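Local coordinates for arginine decarboxylase, A207R protein (Paramecium bursaria Chlorella virus 1, PDB 2NVA) that decarboxylates L-arginine to agmatine using pyridoxal 5'-phosphate, as a viral member of the ornithine decarboxylase-like family, at residues D154-L166 against E196-P208. Numbering follows the deposited sequence.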
ATOM      1  N   ASP A 154     -19.336  16.978  23.019  1.00 14.39           N
ATOM      2  CA  ASP A 154     -20.714  17.439  23.015  1.00 14.71           C
ATOM      3  C   ASP A 154     -21.767  16.382  22.639  1.00 14.81           C
ATOM      4  O   ASP A 154     -22.959  16.626  22.770  1.00 14.94           O
ATOM      5  CB  ASP A 154     -20.862  18.700  22.164  1.00 15.56           C
ATOM      6  CG  ASP A 154     -20.593  18.468  20.683  1.00 16.73           C
ATOM      7  OD1 ASP A 154     -20.446  19.477  19.969  1.00 19.18           O
ATOM      8  OD2 ASP A 154     -20.537  17.316  20.194  1.00 18.02           O
ATOM      9  N   GLU A 155     -21.338  15.216  22.172  1.00 14.36           N
ATOM     10  CA  GLU A 155     -22.309  14.178  21.853  1.00 14.18           C
ATOM     11  C   GLU A 155     -22.253  12.974  22.794  1.00 13.78           C
ATOM     12  O   GLU A 155     -23.011  12.023  22.608  1.00 13.25           O
ATOM     13  CB  GLU A 155     -22.177  13.731  20.407  1.00 14.93           C
ATOM     14  CG  GLU A 155     -20.778  13.429  20.031  1.00 14.74           C
ATOM     15  CD  GLU A 155     -20.588  13.014  18.577  1.00 16.07           C
ATOM     16  OE1 GLU A 155     -21.587  12.885  17.817  1.00 16.13           O
ATOM     17  OE2 GLU A 155     -19.420  12.803  18.203  1.00 14.53           O
ATOM     18  N   ILE A 156     -21.356  13.016  23.778  1.00 13.24           N
ATOM     19  CA  ILE A 156     -21.198  11.904  24.723  1.00 13.50           C
ATOM     20  C   ILE A 156     -22.528  11.541  25.398  1.00 13.55           C
ATOM     21  O   ILE A 156     -22.961  10.382  25.336  1.00 13.88           O
ATOM     22  CB  ILE A 156     -20.088  12.185  25.815  1.00 13.87           C
ATOM     23  CG1 ILE A 156     -18.676  12.345  25.195  1.00 14.23           C
ATOM     24  CG2 ILE A 156     -20.054  11.073  26.875  1.00 13.34           C
ATOM     25  CD1 ILE A 156     -18.442  11.350  24.064  1.00 16.84           C
ATOM     26  N   ARG A 157     -23.177  12.524  26.034  1.00 13.46           N
ATOM     27  CA  ARG A 157     -24.431  12.239  26.742  1.00 13.38           C
ATOM     28  C   ARG A 157     -25.522  11.699  25.811  1.00 13.35           C
ATOM     29  O   ARG A 157     -26.200  10.724  26.141  1.00 13.19           O
ATOM     30  CB  ARG A 157     -24.939  13.436  27.561  1.00 13.37           C
ATOM     31  CG  ARG A 157     -25.986  12.955  28.555  1.00 14.58           C
ATOM     32  CD  ARG A 157     -26.581  14.011  29.457  1.00 16.56           C
ATOM     33  NE  ARG A 157     -27.628  13.378  30.261  1.00 17.13           N
ATOM     34  CZ  ARG A 157     -27.441  12.785  31.439  1.00 17.36           C
ATOM     35  NH1 ARG A 157     -26.239  12.750  32.001  1.00 17.28           N
ATOM     36  NH2 ARG A 157     -28.477  12.245  32.071  1.00 17.19           N
ATOM     37  N   HIS A 158     -25.674  12.332  24.650  1.00 13.53           N
ATOM     38  CA  HIS A 158     -26.650  11.902  23.655  1.00 13.79           C
ATOM     39  C   HIS A 158     -26.460  10.438  23.256  1.00 13.39           C
ATOM     40  O   HIS A 158     -27.426   9.673  23.221  1.00 13.54           O
ATOM     41  CB  HIS A 158     -26.582  12.790  22.398  1.00 14.38           C
ATOM     42  CG  HIS A 158     -27.317  12.214  21.222  1.00 16.10           C
ATOM     43  ND1 HIS A 158     -28.692  12.240  21.118  1.00 16.52           N
ATOM     44  CD2 HIS A 158     -26.866  11.568  20.118  1.00 17.67           C
ATOM     45  CE1 HIS A 158     -29.056  11.642  19.997  1.00 17.50           C
ATOM     46  NE2 HIS A 158     -27.968  11.226  19.373  1.00 17.19           N
ATOM     47  N   LEU A 159     -25.222  10.059  22.953  1.00 12.76           N
ATOM     48  CA  LEU A 159     -24.916   8.690  22.521  1.00 12.59           C
ATOM     49  C   LEU A 159     -25.203   7.666  23.619  1.00 12.45           C
ATOM     50  O   LEU A 159     -25.710   6.584  23.352  1.00 12.34           O
ATOM     51  CB  LEU A 159     -23.462   8.585  22.073  1.00 13.08           C
ATOM     52  CG  LEU A 159     -23.133   9.231  20.724  1.00 13.11           C
ATOM     53  CD1 LEU A 159     -21.643   9.139  20.485  1.00 13.52           C
ATOM     54  CD2 LEU A 159     -23.896   8.577  19.567  1.00 14.07           C
ATOM     55  N   LEU A 160     -24.894   8.039  24.852  1.00 12.36           N
ATOM     56  CA  LEU A 160     -25.143   7.176  26.003  1.00 12.38           C
ATOM     57  C   LEU A 160     -26.636   7.016  26.254  1.00 12.90           C
ATOM     58  O   LEU A 160     -27.089   5.933  26.622  1.00 13.37           O
ATOM     59  CB  LEU A 160     -24.427   7.707  27.250  1.00 12.13           C
ATOM     60  CG  LEU A 160     -22.886   7.665  27.180  1.00 13.03           C
ATOM     61  CD1 LEU A 160     -22.277   8.527  28.263  1.00 13.73           C
ATOM     62  CD2 LEU A 160     -22.360   6.235  27.283  1.00 13.49           C
ATOM     63  N   GLU A 161     -27.388   8.093  26.047  1.00 12.79           N
ATOM     64  CA  GLU A 161     -28.842   8.064  26.207  1.00 13.41           C
ATOM     65  C   GLU A 161     -29.490   7.225  25.129  1.00 13.25           C
ATOM     66  O   GLU A 161     -30.434   6.489  25.389  1.00 13.36           O
ATOM     67  CB  GLU A 161     -29.405   9.479  26.185  1.00 13.74           C
ATOM     68  CG  GLU A 161     -29.155  10.236  27.476  1.00 14.90           C
ATOM     69  CD  GLU A 161     -29.584  11.702  27.414  1.00 18.40           C
ATOM     70  OE1 GLU A 161     -29.888  12.270  28.489  1.00 17.71           O
ATOM     71  OE2 GLU A 161     -29.611  12.296  26.303  1.00 18.24           O
ATOM     72  N   TYR A 162     -28.968   7.339  23.913  1.00 13.59           N
ATOM     73  CA  TYR A 162     -29.466   6.551  22.794  1.00 13.79           C
ATOM     74  C   TYR A 162     -29.214   5.064  23.017  1.00 13.52           C
ATOM     75  O   TYR A 162     -30.078   4.231  22.717  1.00 13.59           O
ATOM     76  CB  TYR A 162     -28.846   7.028  21.481  1.00 13.47           C
ATOM     77  CG  TYR A 162     -29.597   6.563  20.250  1.00 14.46           C
ATOM     78  CD1 TYR A 162     -30.880   7.038  19.959  1.00 17.00           C
ATOM     79  CD2 TYR A 162     -29.025   5.646  19.379  1.00 15.12           C
ATOM     80  CE1 TYR A 162     -31.569   6.598  18.825  1.00 17.16           C
ATOM     81  CE2 TYR A 162     -29.683   5.218  18.242  1.00 14.67           C
ATOM     82  CZ  TYR A 162     -30.937   5.700  17.963  1.00 17.58           C
ATOM     83  OH  TYR A 162     -31.594   5.256  16.844  1.00 17.42           O
ATOM     84  N   ALA A 163     -28.038   4.731  23.536  1.00 12.91           N
ATOM     85  CA  ALA A 163     -27.751   3.348  23.877  1.00 12.80           C
ATOM     86  C   ALA A 163     -28.745   2.839  24.928  1.00 12.99           C
ATOM     87  O   ALA A 163     -29.303   1.763  24.771  1.00 12.82           O
ATOM     88  CB  ALA A 163     -26.318   3.205  24.357  1.00 12.99           C
ATOM     89  N   LYS A 164     -28.974   3.626  25.980  1.00 13.02           N
ATOM     90  CA  LYS A 164     -29.928   3.262  27.051  1.00 13.53           C
ATOM     91  C   LYS A 164     -31.321   2.997  26.473  1.00 13.82           C
ATOM     92  O   LYS A 164     -31.973   1.999  26.801  1.00 13.29           O
ATOM     93  CB  LYS A 164     -29.991   4.381  28.114  1.00 13.60           C
ATOM     94  CG  LYS A 164     -30.749   4.012  29.403  1.00 15.23           C
ATOM     95  CD  LYS A 164     -29.892   3.133  30.329  1.00 16.39           C
ATOM     96  CE  LYS A 164     -30.734   2.547  31.457  1.00 18.40           C
ATOM     97  NZ  LYS A 164     -29.925   1.601  32.281  1.00 19.75           N
ATOM     98  N   GLN A 165     -31.757   3.901  25.591  1.00 13.77           N
ATOM     99  CA  GLN A 165     -33.067   3.799  24.956  1.00 14.08           C
ATOM    100  C   GLN A 165     -33.224   2.499  24.159  1.00 14.36           C
ATOM    101  O   GLN A 165     -34.317   1.926  24.118  1.00 13.90           O
ATOM    102  CB  GLN A 165     -33.309   5.001  24.046  1.00 14.37           C
ATOM    103  CG  GLN A 165     -34.474   4.796  23.111  1.00 15.08           C
ATOM    104  CD  GLN A 165     -34.809   6.002  22.276  1.00 17.61           C
ATOM    105  OE1 GLN A 165     -35.824   5.993  21.568  1.00 19.48           O
ATOM    106  NE2 GLN A 165     -33.986   7.056  22.351  1.00 17.16           N
ATOM    107  N   LEU A 166     -32.138   2.052  23.524  1.00 13.70           N
ATOM    108  CA  LEU A 166     -32.140   0.813  22.737  1.00 13.87           C
ATOM    109  C   LEU A 166     -31.781  -0.440  23.549  1.00 13.73           C
ATOM    110  O   LEU A 166     -31.574  -1.509  22.970  1.00 13.62           O
ATOM    111  CB  LEU A 166     -31.215   0.939  21.517  1.00 13.71           C
ATOM    112  CG  LEU A 166     -31.579   1.948  20.422  1.00 14.57           C
ATOM    113  CD1 LEU A 166     -30.507   1.935  19.332  1.00 13.79           C
ATOM    114  CD2 LEU A 166     -32.957   1.670  19.833  1.00 16.71           C
ATOM    115  N   GLU A 196     -14.712  11.544  33.055  1.00 12.99           N
ATOM    116  CA  GLU A 196     -15.860  12.427  32.886  1.00 13.01           C
ATOM    117  C   GLU A 196     -16.944  11.749  32.058  1.00 13.08           C
ATOM    118  O   GLU A 196     -18.130  11.899  32.347  1.00 12.49           O
ATOM    119  CB  GLU A 196     -15.442  13.753  32.249  1.00 13.04           C
ATOM    120  CG  GLU A 196     -14.542  14.591  33.167  1.00 14.10           C
ATOM    121  CD  GLU A 196     -13.867  15.762  32.472  1.00 16.27           C
ATOM    122  OE1 GLU A 196     -13.958  15.881  31.220  1.00 17.54           O
ATOM    123  OE2 GLU A 196     -13.222  16.580  33.190  1.00 17.22           O
ATOM    124  N   ALA A 197     -16.541  11.013  31.022  1.00 13.12           N
ATOM    125  CA  ALA A 197     -17.505  10.240  30.230  1.00 13.29           C
ATOM    126  C   ALA A 197     -18.104   9.067  31.027  1.00 13.28           C
ATOM    127  O   ALA A 197     -19.293   8.756  30.908  1.00 13.08           O
ATOM    128  CB  ALA A 197     -16.847   9.744  28.938  1.00 12.89           C
ATOM    129  N   PHE A 198     -17.265   8.422  31.829  1.00 13.56           N
ATOM    130  CA  PHE A 198     -17.673   7.340  32.722  1.00 13.97           C
ATOM    131  C   PHE A 198     -18.797   7.837  33.634  1.00 13.92           C
ATOM    132  O   PHE A 198     -19.823   7.152  33.818  1.00 14.12           O
ATOM    133  CB  PHE A 198     -16.457   6.958  33.560  1.00 14.79           C
ATOM    134  CG  PHE A 198     -16.434   5.541  34.034  1.00 14.74           C
ATOM    135  CD1 PHE A 198     -15.894   4.536  33.230  1.00 16.73           C
ATOM    136  CD2 PHE A 198     -16.878   5.228  35.321  1.00 17.26           C
ATOM    137  CE1 PHE A 198     -15.829   3.230  33.677  1.00 14.97           C
ATOM    138  CE2 PHE A 198     -16.819   3.912  35.788  1.00 17.07           C
ATOM    139  CZ  PHE A 198     -16.278   2.914  34.944  1.00 15.72           C
ATOM    140  N   ASN A 199     -18.607   9.042  34.181  1.00 13.67           N
ATOM    141  CA  ASN A 199     -19.578   9.673  35.069  1.00 14.31           C
ATOM    142  C   ASN A 199     -20.892  10.060  34.381  1.00 13.90           C
ATOM    143  O   ASN A 199     -21.950  10.031  35.020  1.00 14.13           O
ATOM    144  CB  ASN A 199     -18.960  10.870  35.816  1.00 14.65           C
ATOM    145  CG  ASN A 199     -17.901  10.445  36.843  1.00 15.26           C
ATOM    146  OD1 ASN A 199     -17.843   9.279  37.273  1.00 16.55           O
ATOM    147  ND2 ASN A 199     -17.060  11.386  37.231  1.00 16.24           N
ATOM    148  N   GLU A 200     -20.824  10.418  33.097  1.00 13.87           N
ATOM    149  CA  GLU A 200     -22.018  10.666  32.293  1.00 14.16           C
ATOM    150  C   GLU A 200     -22.802   9.374  32.069  1.00 14.07           C
ATOM    151  O   GLU A 200     -24.034   9.372  32.145  1.00 13.58           O
ATOM    152  CB  GLU A 200     -21.660  11.260  30.933  1.00 14.07           C
ATOM    153  CG  GLU A 200     -21.199  12.688  30.990  1.00 16.25           C
ATOM    154  CD  GLU A 200     -22.342  13.691  31.005  1.00 18.31           C
ATOM    155  OE1 GLU A 200     -22.088  14.845  30.580  1.00 19.29           O
ATOM    156  OE2 GLU A 200     -23.477  13.362  31.425  1.00 17.31           O
ATOM    157  N   ALA A 201     -22.075   8.283  31.816  1.00 13.23           N
ATOM    158  CA  ALA A 201     -22.689   6.974  31.606  1.00 12.89           C
ATOM    159  C   ALA A 201     -23.439   6.503  32.851  1.00 13.28           C
ATOM    160  O   ALA A 201     -24.560   5.988  32.752  1.00 12.86           O
ATOM    161  CB  ALA A 201     -21.640   5.932  31.165  1.00 12.77           C
ATOM    162  N   ILE A 202     -22.825   6.693  34.017  1.00 13.39           N
ATOM    163  CA  ILE A 202     -23.479   6.368  35.290  1.00 13.76           C
ATOM    164  C   ILE A 202     -24.748   7.229  35.459  1.00 13.89           C
ATOM    165  O   ILE A 202     -25.805   6.724  35.872  1.00 13.64           O
ATOM    166  CB  ILE A 202     -22.501   6.524  36.484  1.00 13.35           C
ATOM    167  CG1 ILE A 202     -21.430   5.429  36.425  1.00 14.50           C
ATOM    168  CG2 ILE A 202     -23.245   6.458  37.837  1.00 15.38           C
ATOM    169  CD1 ILE A 202     -20.200   5.706  37.265  1.00 15.87           C
ATOM    170  N   SER A 203     -24.636   8.514  35.116  1.00 13.80           N
ATOM    171  CA  SER A 203     -25.740   9.463  35.212  1.00 14.33           C
ATOM    172  C   SER A 203     -26.945   9.042  34.359  1.00 14.36           C
ATOM    173  O   SER A 203     -28.094   9.179  34.776  1.00 13.84           O
ATOM    174  CB  SER A 203     -25.275  10.877  34.833  1.00 14.38           C
ATOM    175  OG  SER A 203     -26.351  11.802  34.973  1.00 15.82           O
ATOM    176  N   VAL A 204     -26.658   8.519  33.171  1.00 14.13           N
ATOM    177  CA  VAL A 204     -27.667   8.033  32.230  1.00 14.25           C
ATOM    178  C   VAL A 204     -28.327   6.734  32.725  1.00 14.40           C
ATOM    179  O   VAL A 204     -29.494   6.468  32.411  1.00 14.73           O
ATOM    180  CB  VAL A 204     -27.038   7.895  30.801  1.00 14.26           C
ATOM    181  CG1 VAL A 204     -27.902   7.075  29.857  1.00 14.32           C
ATOM    182  CG2 VAL A 204     -26.773   9.273  30.217  1.00 13.87           C
ATOM    183  N   GLY A 205     -27.600   5.952  33.527  1.00 13.99           N
ATOM    184  CA  GLY A 205     -28.136   4.698  34.072  1.00 13.56           C
ATOM    185  C   GLY A 205     -27.358   3.444  33.689  1.00 13.19           C
ATOM    186  O   GLY A 205     -27.776   2.330  33.996  1.00 13.25           O
ATOM    187  N   HIS A 206     -26.232   3.623  33.005  1.00 13.00           N
ATOM    188  CA  HIS A 206     -25.326   2.520  32.702  1.00 12.94           C
ATOM    189  C   HIS A 206     -24.505   2.205  33.934  1.00 13.08           C
ATOM    190  O   HIS A 206     -24.414   3.025  34.848  1.00 13.79           O
ATOM    191  CB  HIS A 206     -24.402   2.881  31.521  1.00 12.41           C
ATOM    192  CG  HIS A 206     -25.145   3.129  30.248  1.00 12.90           C
ATOM    193  ND1 HIS A 206     -25.736   2.115  29.527  1.00 12.64           N
ATOM    194  CD2 HIS A 206     -25.423   4.275  29.582  1.00 13.24           C
ATOM    195  CE1 HIS A 206     -26.333   2.622  28.462  1.00 12.46           C
ATOM    196  NE2 HIS A 206     -26.164   3.931  28.476  1.00 12.25           N
ATOM    197  N   LYS A 207     -23.907   1.017  33.938  1.00 13.11           N
ATOM    198  CA  LYS A 207     -23.046   0.550  35.027  1.00 13.32           C
ATOM    199  C   LYS A 207     -21.683   0.178  34.443  1.00 13.18           C
ATOM    200  O   LYS A 207     -21.316  -0.999  34.416  1.00 13.43           O
ATOM    201  CB  LYS A 207     -23.700  -0.625  35.767  1.00 13.47           C
ATOM    202  CG  LYS A 207     -25.005  -0.203  36.462  1.00 14.48           C
ATOM    203  CD  LYS A 207     -25.658  -1.320  37.287  1.00 17.14           C
ATOM    204  CE  LYS A 207     -26.545  -2.224  36.427  1.00 19.79           C
ATOM    205  NZ  LYS A 207     -27.586  -2.957  37.303  1.00 17.96           N
ATOM    206  N   PRO A 208     -20.926   1.191  33.975  1.00 13.05           N
ATOM    207  CA  PRO A 208     -19.664   0.891  33.296  1.00 13.33           C
ATOM    208  C   PRO A 208     -18.580   0.451  34.280  1.00 13.55           C
ATOM    209  O   PRO A 208     -18.617   0.821  35.464  1.00 13.15           O
ATOM    210  CB  PRO A 208     -19.285   2.234  32.658  1.00 13.78           C
ATOM    211  CG  PRO A 208     -19.892   3.260  33.548  1.00 13.20           C
ATOM    212  CD  PRO A 208     -21.178   2.642  34.049  1.00 12.90           C
TER
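Helix 156-165 and the C-terminal part of helix 184-204 (residues 196-204) run in roughly the same direction, their axes 9.4 Å apart and crossing at -38°. Leu-160 and Val-204 interlock as knobs into holes. Leu-160 fits among Ala-197, Glu-200, Ala-201 and Val-204, with Leu-160 CD1 3.9 Å from Ala-201 CB. Val-204 sits among Arg-157, Leu-160, Glu-161 and Lys-164. Val-204 CG2 lies over the centre of one face of the Arg-157 guanidinium, 3.8 Å from Arg-157 CZ. The extended chain of Arg-157, with CG anti to the backbone N (chi1 -164°), carries NH1 across to residues 196-204. Arg-157 NH1 bonds Glu-200 OE2 at 2.9 Å, a salt bridge, and Ser-203 OG at 3.1 Å. Both acceptors lie near the guanidinium plane. Arg-157 NE forms a salt bridge to Glu-161 OE1. Beyond the Schellman motif, with Gly-205 as its C-prime residue, the His-206 ring returns to helix 156-165. His-206 NE2 donates a nearly straight bond to Leu-160 O (2.9 Å, 173°), which also accepts from Lys-164 N on the opposite face of the carbonyl plane. Lys-164 CD lies over one face of the ring, offset toward its rim, in a CH-pi contact. Lys-164 NZ bonds Gly-205 O at 2.8 Å from above the carbonyl plane. The contact joins successive TIM-barrel helices, both resting on strand 170-174, which lies between them in the chain. Leu-160, Ile-156 and Ala-197 pack toward strands 129-133 and 170-174. Arg-157 is held between Glu-161 and Glu-200, whose charges would favour its protonated form. His-206 and Lys-164 tie the C-terminal end of helix 184-204 to its neighbour.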